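Local coordinates for peptidase M28 (Shewanella amazonensis SB2B, PDB 3IIB), which is probably a zinc-dependent metallopeptidase of family M28 with carboxypeptidase and dipeptidase activity, binding two zinc ions, at residues A272-H283 with L416-A424; A319-A327 with M430-R438. One frame throughout, in Å; residues are numbered along the deposited sequence.

Interaction 1. Residues A272-H283 with L416-A424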
loop_
_atom_site.group_PDB
_atom_site.type_symbol
_atom_site.label_atom_id
_atom_site.label_comp_id
_atom_site.label_asym_id
_atom_site.label_seq_id
_atom_site.Cartn_x
_atom_site.Cartn_y
_atom_site.Cartn_z
ATOM N N ALA A 272 -9.912 -12.028 11.264
ATOM C CA ALA A 272 -9.848 -11.575 12.634
ATOM C C ALA A 272 -11.105 -11.979 13.409
ATOM O O ALA A 272 -11.020 -12.430 14.524
ATOM C CB ALA A 272 -9.677 -10.065 12.651
ATOM N N GLY A 273 -12.278 -11.795 12.794
ATOM C CA GLY A 273 -13.550 -12.122 13.439
ATOM C C GLY A 273 -13.674 -13.612 13.664
ATOM O O GLY A 273 -14.059 -14.029 14.746
ATOM N N VAL A 274 -13.277 -14.417 12.688
ATOM C CA VAL A 274 -13.264 -15.877 12.906
ATOM C C VAL A 274 -12.434 -16.256 14.169
ATOM O O VAL A 274 -12.868 -17.079 15.010
ATOM C CB VAL A 274 -12.717 -16.606 11.661
ATOM C CG1 VAL A 274 -12.515 -18.094 11.950
ATOM C CG2 VAL A 274 -13.670 -16.389 10.459
ATOM N N ALA A 275 -11.252 -15.654 14.279
ATOM C CA ALA A 275 -10.337 -15.937 15.382
ATOM C C ALA A 275 -10.891 -15.441 16.674
ATOM O O ALA A 275 -10.725 -16.099 17.711
ATOM C CB ALA A 275 -8.971 -15.306 15.129
ATOM N N ILE A 276 -11.535 -14.274 16.637
ATOM C CA ILE A 276 -12.048 -13.665 17.868
ATOM C C ILE A 276 -13.105 -14.561 18.472
ATOM O O ILE A 276 -13.016 -14.935 19.657
ATOM C CB ILE A 276 -12.588 -12.252 17.589
ATOM C CG1 ILE A 276 -11.420 -11.288 17.406
ATOM C CG2 ILE A 276 -13.522 -11.772 18.727
ATOM C CD1 ILE A 276 -11.777 -9.999 16.613
ATOM N N VAL A 277 -14.120 -14.921 17.669
ATOM C CA VAL A 277 -15.239 -15.728 18.226
ATOM C C VAL A 277 -14.824 -17.169 18.537
ATOM O O VAL A 277 -15.227 -17.725 19.592
ATOM C CB VAL A 277 -16.540 -15.658 17.392
ATOM C CG1 VAL A 277 -17.018 -14.175 17.259
ATOM C CG2 VAL A 277 -16.405 -16.340 16.007
ATOM N N THR A 278 -13.951 -17.752 17.719
ATOM C CA THR A 278 -13.456 -19.140 17.973
ATOM C C THR A 278 -12.593 -19.203 19.230
ATOM O O THR A 278 -12.793 -20.071 20.082
ATOM C CB THR A 278 -12.702 -19.706 16.782
ATOM O OG1 THR A 278 -13.553 -19.658 15.633
ATOM C CG2 THR A 278 -12.295 -21.176 17.028
ATOM N N ALA A 279 -11.628 -18.289 19.346
ATOM C CA ALA A 279 -10.793 -18.237 20.551
ATOM C C ALA A 279 -11.609 -17.952 21.810
ATOM O O ALA A 279 -11.390 -18.599 22.841
ATOM C CB ALA A 279 -9.642 -17.193 20.411
ATOM N N ALA A 280 -12.544 -17.009 21.740
ATOM C CA ALA A 280 -13.423 -16.696 22.894
ATOM C C ALA A 280 -14.177 -17.946 23.349
ATOM O O ALA A 280 -14.227 -18.256 24.545
ATOM C CB ALA A 280 -14.390 -15.547 22.562
ATOM N N ALA A 281 -14.748 -18.673 22.399
ATOM C CA ALA A 281 -15.463 -19.916 22.706
ATOM C C ALA A 281 -14.507 -20.995 23.301
ATOM O O ALA A 281 -14.882 -21.713 24.231
ATOM C CB ALA A 281 -16.225 -20.435 21.458
ATOM N N LYS A 282 -13.278 -21.097 22.787
ATOM C CA LYS A 282 -12.311 -22.071 23.287
ATOM C C LYS A 282 -11.934 -21.744 24.721
ATOM O O LYS A 282 -11.851 -22.626 25.550
ATOM C CB LYS A 282 -11.058 -22.097 22.411
ATOM C CG LYS A 282 -9.923 -23.004 22.909
ATOM C CD LYS A 282 -10.360 -24.438 23.097
ATOM C CE LYS A 282 -9.177 -25.359 23.185
ATOM N NZ LYS A 282 -8.298 -25.115 24.366
ATOM N N HIS A 283 -11.705 -20.465 25.016
ATOM C CA HIS A 283 -11.426 -20.112 26.422
ATOM C C HIS A 283 -12.570 -20.528 27.339
ATOM O O HIS A 283 -12.344 -20.900 28.488
ATOM C CB HIS A 283 -11.099 -18.630 26.576
ATOM C CG HIS A 283 -9.799 -18.253 25.946
ATOM N ND1 HIS A 283 -8.603 -18.838 26.306
ATOM C CD2 HIS A 283 -9.512 -17.401 24.938
ATOM C CE1 HIS A 283 -7.636 -18.361 25.536
ATOM N NE2 HIS A 283 -8.161 -17.469 24.716
ATOM N N LEU A 416 -6.454 -7.551 18.881
ATOM C CA LEU A 416 -7.149 -8.814 18.605
ATOM C C LEU A 416 -7.468 -9.515 19.944
ATOM O O LEU A 416 -8.596 -9.993 20.141
ATOM C CB LEU A 416 -6.277 -9.713 17.771
ATOM C CG LEU A 416 -6.992 -10.974 17.266
ATOM C CD1 LEU A 416 -7.892 -10.682 16.069
ATOM C CD2 LEU A 416 -5.929 -12.009 16.841
ATOM N N ALA A 417 -6.483 -9.542 20.856
ATOM C CA ALA A 417 -6.647 -10.144 22.155
ATOM C C ALA A 417 -7.731 -9.474 22.990
ATOM O O ALA A 417 -8.465 -10.150 23.719
ATOM C CB ALA A 417 -5.286 -10.166 22.938
ATOM N N GLN A 418 -7.834 -8.145 22.929
ATOM C CA GLN A 418 -8.907 -7.439 23.628
ATOM C C GLN A 418 -10.291 -7.840 23.101
ATOM O O GLN A 418 -11.240 -7.985 23.869
ATOM C CB GLN A 418 -8.721 -5.938 23.524
ATOM C CG GLN A 418 -9.674 -5.116 24.424
ATOM C CD GLN A 418 -10.878 -4.540 23.662
ATOM O OE1 GLN A 418 -11.160 -4.914 22.506
ATOM N NE2 GLN A 418 -11.573 -3.603 24.299
ATOM N N ASN A 419 -10.415 -8.044 21.792
ATOM C CA ASN A 419 -11.669 -8.552 21.265
ATOM C C ASN A 419 -11.998 -9.959 21.752
ATOM O O ASN A 419 -13.148 -10.246 22.095
ATOM C CB ASN A 419 -11.676 -8.591 19.738
ATOM C CG ASN A 419 -11.831 -7.217 19.097
ATOM O OD1 ASN A 419 -12.945 -6.803 18.754
ATOM N ND2 ASN A 419 -10.697 -6.510 18.892
ATOM N N VAL A 420 -10.986 -10.825 21.810
ATOM C CA VAL A 420 -11.170 -12.180 22.312
ATOM C C VAL A 420 -11.671 -12.113 23.779
ATOM O O VAL A 420 -12.637 -12.803 24.155
ATOM C CB VAL A 420 -9.876 -13.006 22.231
ATOM C CG1 VAL A 420 -10.092 -14.329 22.904
ATOM C CG2 VAL A 420 -9.480 -13.193 20.794
ATOM N N ALA A 421 -11.056 -11.214 24.546
ATOM C CA ALA A 421 -11.402 -11.025 25.969
ATOM C C ALA A 421 -12.833 -10.583 26.101
ATOM O O ALA A 421 -13.583 -11.158 26.886
ATOM C CB ALA A 421 -10.481 -9.989 26.660
ATOM N N VAL A 422 -13.239 -9.578 25.318
ATOM C CA VAL A 422 -14.601 -9.021 25.432
ATOM C C VAL A 422 -15.666 -10.020 24.929
ATOM O O VAL A 422 -16.730 -10.153 25.543
ATOM C CB VAL A 422 -14.730 -7.712 24.670
ATOM C CG1 VAL A 422 -16.166 -7.200 24.823
ATOM C CG2 VAL A 422 -13.747 -6.687 25.251
ATOM N N TYR A 423 -15.393 -10.747 23.834
ATOM C CA TYR A 423 -16.353 -11.750 23.368
ATOM C C TYR A 423 -16.480 -12.896 24.356
ATOM O O TYR A 423 -17.566 -13.441 24.533
ATOM C CB TYR A 423 -16.045 -12.291 21.964
ATOM C CG TYR A 423 -16.796 -11.522 20.899
ATOM C CD1 TYR A 423 -16.318 -10.311 20.405
ATOM C CD2 TYR A 423 -18.023 -11.971 20.420
ATOM C CE1 TYR A 423 -17.011 -9.614 19.436
ATOM C CE2 TYR A 423 -18.731 -11.272 19.467
ATOM C CZ TYR A 423 -18.250 -10.084 18.992
ATOM O OH TYR A 423 -18.978 -9.392 18.029
ATOM N N ALA A 424 -15.371 -13.266 24.992
ATOM C CA ALA A 424 -15.409 -14.332 25.984
ATOM C C ALA A 424 -16.294 -13.903 27.161
ATOM O O ALA A 424 -17.136 -14.688 27.636
ATOM C CB ALA A 424 -14.020 -14.724 26.418
#
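Ile276 and Val420 pack as reciprocal knobs-into-holes between two helices of the M28 peptidase domain; the axes of segments 272-283 and 416-424 pass 8.1 Å apart, crossing at -51°. Ile276 sits among Leu416, Asn419, Val420 and Tyr423; Val420 answers from the other helix among Ile276, Ala279, Ala280 and His283. The branches of Ile276 divide the work. With chi1 at -75°, CG1 lies beside the backbone N and carries CD1 to within 3.4 Å of Asn419 CB, a snug fit, while CG2, anti to that nitrogen, is sent to the Tyr423 ring, which it meets obliquely at CD1 (3.6 Å). With an alanine here, CG1, CG2 and CD1 would be gone, which would probably open a gap between Asn419 and the Tyr423 ring and leave Leu416 CD1 without its CG1 neighbour. Tyr423 has a second partner in Val277, whose CG1 lies over one ring face, 4.0 Å from CD2; the two side chains run alongside each other in the same direction.

Val420 also fills its hole with both branches: CG2 rests against Ile276 CA, and CG1 approaches the edge of the His283 imidazole near its plane, 3.7 Å from CD2. No hydrogen bond links the segments, and all twelve touching residues are buried. The polar end of Asn419 is turned to other partners, ND2 donating to the carbonyls of Ala415 and Gly335. Val274, Val277 and Ala281 also touch strand 293-300, so the helix packs on the sheet as well as on helix 413-432. The backbones come nearest at Ala280 and Ala424, where the CA atoms are 4.4 Å apart; small side chains permit this, and Ala280 CB lies 3.5 Å from Ala424 N.

Interaction 2. Residues A319-A327 with M430-R438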
loop_
_atom_site.group_PDB
_atom_site.type_symbol
_atom_site.label_atom_id
_atom_site.label_comp_id
_atom_site.label_asym_id
_atom_site.label_seq_id
_atom_site.Cartn_x
_atom_site.Cartn_y
_atom_site.Cartn_z
ATOM N N ALA A 319 -37.439 -22.534 13.230
ATOM C CA ALA A 319 -38.149 -23.131 14.377
ATOM C C ALA A 319 -37.339 -23.018 15.672
ATOM O O ALA A 319 -37.894 -23.209 16.735
ATOM C CB ALA A 319 -38.476 -24.613 14.132
ATOM N N GLU A 320 -36.024 -22.766 15.552
ATOM C CA GLU A 320 -35.114 -22.676 16.675
ATOM C C GLU A 320 -34.888 -21.233 17.146
ATOM O O GLU A 320 -34.264 -21.012 18.187
ATOM C CB GLU A 320 -33.771 -23.287 16.275
ATOM C CG GLU A 320 -32.912 -23.708 17.432
ATOM C CD GLU A 320 -31.489 -24.111 17.011
ATOM O OE1 GLU A 320 -30.947 -23.518 16.046
ATOM O OE2 GLU A 320 -30.864 -24.965 17.697
ATOM N N LEU A 321 -35.333 -20.250 16.368
ATOM C CA LEU A 321 -34.998 -18.835 16.677
ATOM C C LEU A 321 -35.564 -18.359 18.001
ATOM O O LEU A 321 -35.000 -17.491 18.670
ATOM C CB LEU A 321 -35.493 -17.903 15.566
ATOM C CG LEU A 321 -34.730 -18.064 14.231
ATOM C CD1 LEU A 321 -35.145 -17.017 13.205
ATOM C CD2 LEU A 321 -33.206 -18.062 14.377
ATOM N N GLU A 322 -36.725 -18.889 18.371
ATOM C CA GLU A 322 -37.311 -18.490 19.627
ATOM C C GLU A 322 -36.395 -18.844 20.785
ATOM O O GLU A 322 -36.401 -18.158 21.804
ATOM C CB GLU A 322 -38.660 -19.185 19.810
ATOM C CG GLU A 322 -39.497 -18.610 20.891
ATOM C CD GLU A 322 -40.952 -19.019 20.710
ATOM O OE1 GLU A 322 -41.316 -20.120 21.193
ATOM O OE2 GLU A 322 -41.727 -18.215 20.143
ATOM N N LYS A 323 -35.625 -19.916 20.634
ATOM C CA LYS A 323 -34.652 -20.330 21.644
ATOM C C LYS A 323 -33.256 -19.690 21.505
ATOM O O LYS A 323 -32.360 -20.010 22.267
ATOM C CB LYS A 323 -34.544 -21.857 21.651
ATOM C CG LYS A 323 -35.738 -22.558 22.322
ATOM C CD LYS A 323 -35.708 -22.366 23.837
ATOM C CE LYS A 323 -36.833 -23.124 24.528
ATOM N NZ LYS A 323 -36.716 -23.082 26.014
ATOM N N HIS A 324 -33.055 -18.808 20.523
ATOM C CA HIS A 324 -31.830 -18.014 20.419
ATOM C C HIS A 324 -31.919 -16.897 21.433
ATOM O O HIS A 324 -32.783 -16.034 21.339
ATOM C CB HIS A 324 -31.628 -17.441 19.025
ATOM C CG HIS A 324 -31.077 -18.430 18.066
ATOM N ND1 HIS A 324 -31.702 -19.634 17.811
ATOM C CD2 HIS A 324 -29.929 -18.436 17.348
ATOM C CE1 HIS A 324 -30.977 -20.319 16.949
ATOM N NE2 HIS A 324 -29.888 -19.625 16.663
ATOM N N TYR A 325 -31.102 -16.958 22.457
ATOM C CA TYR A 325 -31.175 -15.976 23.527
ATOM C C TYR A 325 -30.704 -14.602 23.019
ATOM O O TYR A 325 -31.381 -13.593 23.211
ATOM C CB TYR A 325 -30.338 -16.470 24.697
ATOM C CG TYR A 325 -30.381 -15.564 25.908
ATOM C CD1 TYR A 325 -31.569 -15.344 26.609
ATOM C CD2 TYR A 325 -29.225 -14.967 26.371
ATOM C CE1 TYR A 325 -31.585 -14.507 27.734
ATOM C CE2 TYR A 325 -29.249 -14.104 27.484
ATOM C CZ TYR A 325 -30.408 -13.923 28.153
ATOM O OH TYR A 325 -30.384 -13.067 29.233
ATOM N N ILE A 326 -29.533 -14.582 22.382
ATOM C CA ILE A 326 -28.948 -13.368 21.827
ATOM C C ILE A 326 -27.955 -13.786 20.791
ATOM O O ILE A 326 -27.383 -14.883 20.881
ATOM C CB ILE A 326 -28.292 -12.502 22.913
ATOM C CG1 ILE A 326 -27.970 -11.098 22.370
ATOM C CG2 ILE A 326 -27.033 -13.182 23.457
ATOM C CD1 ILE A 326 -27.910 -10.002 23.479
ATOM N N ALA A 327 -27.761 -12.932 19.798
ATOM C CA ALA A 327 -26.779 -13.149 18.748
ATOM C C ALA A 327 -25.881 -11.925 18.557
ATOM O O ALA A 327 -26.361 -10.816 18.705
ATOM C CB ALA A 327 -27.496 -13.447 17.414
HETATM N N MSE A 430 -23.719 -13.759 28.871
HETATM C CA MSE A 430 -24.996 -14.012 28.255
HETATM C C MSE A 430 -25.467 -15.470 28.380
HETATM O O MSE A 430 -26.675 -15.705 28.538
HETATM C CB MSE A 430 -24.998 -13.617 26.775
HETATM C CG MSE A 430 -24.804 -12.149 26.514
HETATM SE SE MSE A 430 -26.305 -11.064 27.121
HETATM C CE MSE A 430 -25.623 -10.672 28.570
ATOM N N ALA A 431 -24.529 -16.430 28.331
ATOM C CA ALA A 431 -24.875 -17.845 28.458
ATOM C C ALA A 431 -25.279 -18.231 29.869
ATOM O O ALA A 431 -25.783 -19.336 30.076
ATOM C CB ALA A 431 -23.707 -18.761 27.983
ATOM N N ASN A 432 -25.076 -17.315 30.822
ATOM C CA ASN A 432 -25.460 -17.558 32.219
ATOM C C ASN A 432 -26.435 -16.506 32.798
ATOM O O ASN A 432 -26.846 -16.586 33.962
ATOM C CB ASN A 432 -24.193 -17.687 33.044
ATOM C CG ASN A 432 -23.410 -18.922 32.663
ATOM O OD1 ASN A 432 -23.800 -20.019 33.020
ATOM N ND2 ASN A 432 -22.339 -18.758 31.849
ATOM N N SER A 433 -26.887 -15.584 31.956
ATOM C CA SER A 433 -27.747 -14.498 32.416
ATOM C C SER A 433 -29.156 -14.964 32.680
ATOM O O SER A 433 -29.691 -15.813 31.970
ATOM C CB SER A 433 -27.818 -13.404 31.367
ATOM O OG SER A 433 -28.575 -12.273 31.828
ATOM N N LYS A 434 -29.752 -14.402 33.714
ATOM C CA LYS A 434 -31.182 -14.612 33.970
ATOM C C LYS A 434 -32.124 -13.555 33.417
ATOM O O LYS A 434 -33.329 -13.644 33.657
ATOM C CB LYS A 434 -31.383 -14.733 35.486
ATOM C CG LYS A 434 -30.580 -15.844 36.108
ATOM C CD LYS A 434 -30.957 -17.172 35.534
ATOM N N VAL A 435 -31.588 -12.545 32.725
ATOM C CA VAL A 435 -32.396 -11.456 32.216
ATOM C C VAL A 435 -33.282 -11.953 31.080
ATOM O O VAL A 435 -32.823 -12.628 30.152
ATOM C CB VAL A 435 -31.512 -10.261 31.730
ATOM C CG1 VAL A 435 -32.383 -9.066 31.309
ATOM C CG2 VAL A 435 -30.493 -9.868 32.863
ATOM N N GLU A 436 -34.542 -11.533 31.124
ATOM C CA GLU A 436 -35.455 -11.773 30.025
ATOM C C GLU A 436 -35.225 -10.725 28.963
ATOM O O GLU A 436 -35.439 -9.551 29.204
ATOM C CB GLU A 436 -36.919 -11.788 30.513
ATOM C CG GLU A 436 -37.902 -11.889 29.380
ATOM C CD GLU A 436 -37.671 -13.143 28.558
ATOM O OE1 GLU A 436 -37.798 -14.237 29.131
ATOM O OE2 GLU A 436 -37.366 -13.013 27.349
ATOM N N LEU A 437 -34.806 -11.146 27.775
ATOM C CA LEU A 437 -34.435 -10.211 26.716
ATOM C C LEU A 437 -35.559 -9.861 25.720
ATOM O O LEU A 437 -35.413 -8.951 24.900
ATOM C CB LEU A 437 -33.196 -10.714 25.958
ATOM C CG LEU A 437 -31.919 -10.996 26.761
ATOM C CD1 LEU A 437 -30.814 -11.359 25.739
ATOM C CD2 LEU A 437 -31.542 -9.768 27.651
ATOM N N ARG A 438 -36.676 -10.558 25.817
ATOM C CA ARG A 438 -37.762 -10.414 24.881
ATOM C C ARG A 438 -38.998 -9.860 25.639
ATOM O O ARG A 438 -39.099 -9.970 26.878
ATOM C CB ARG A 438 -38.052 -11.778 24.255
ATOM C CG ARG A 438 -36.935 -12.324 23.409
ATOM C CD ARG A 438 -37.321 -13.640 22.860
ATOM N NE ARG A 438 -36.230 -14.224 22.077
ATOM C CZ ARG A 438 -36.370 -14.766 20.872
ATOM N NH1 ARG A 438 -37.563 -14.841 20.313
ATOM N NH2 ARG A 438 -35.318 -15.220 20.219
HETATM O O HOH W 1 -34.097 -14.234 23.964
#
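Tyr325 OH donates to Val435 O, 2.6 Å away, in the carbonyl plane and on a lone pair, and so ties strand 324-329 to the chain that follows helix 413-432. The same OH has Ser433 OG nearby as a weak partner. Over one face of the ring stands Leu437, its CD1 3.6 Å from the ring centroid and 16° off the normal, a CH-pi contact in which the two side chains cross at about a right angle. Although the CB of Tyr325 points away from the other segment, its CG anti to the backbone N (chi1 -177°) lets the ring reach back to it. Ile326 extends the apolar part: CG2 lies 3.9 Å from CB of Met430, which is selenomethionine in this crystal, and CD1 rests against Leu437 CD1.

At the other end, Arg438 links to His324 and Leu321: its NH2 donates to His324 O at 2.9 Å, with an N-H...O angle of 150°, and more weakly to Leu321 O at 2.8 Å. Glu322 O lies over the centre of one guanidinium face, and NE donates to a water that also lies within hydrogen-bonding distance of Tyr325 O.

Outside this shell, Ser433 OG accepts from Val435 N in an ST turn, which probably helps set the carbonyl of Val435 for the phenol. His324 is fixed by ND1 donating to Glu320 O, 2.9 Å away, and by NE2 bonding to Tyr313. Arg293 makes a cation-pi contact with Tyr325 and bonds to the carbonyls of Met430 and Ser433. Gathered round one cation, the carbonyls of Leu321, Glu322 and His324 would probably stabilise its positive charge; the side chain of Arg438 thus joins the turn and the start of the strand to the chain after helix 413-432 mainly through backbone oxygens.

In the fold
Helix 413-432 is common to both contacts: interaction 1 uses its N-terminal half, interaction 2 its last turn and the chain beyond. The centres lie 20 Å apart, and the nearest atoms are about 7 Å apart without touching. Along the chain the segments alternate, in the order 272-283, 319-327, 416-424, 430-438, so the C-terminal helix returns to two earlier elements of the peptidase domain. One is helix 267-285, packed on strand 293-300; the other is strand 324-329, which pairs with 247-257 in the same mixed sheet; separate contacts thus tie both to one helix. The side chain of Ala272 lies about 9 Å from a bound zinc ion, whereas interaction 2 is remote from the annotated sites.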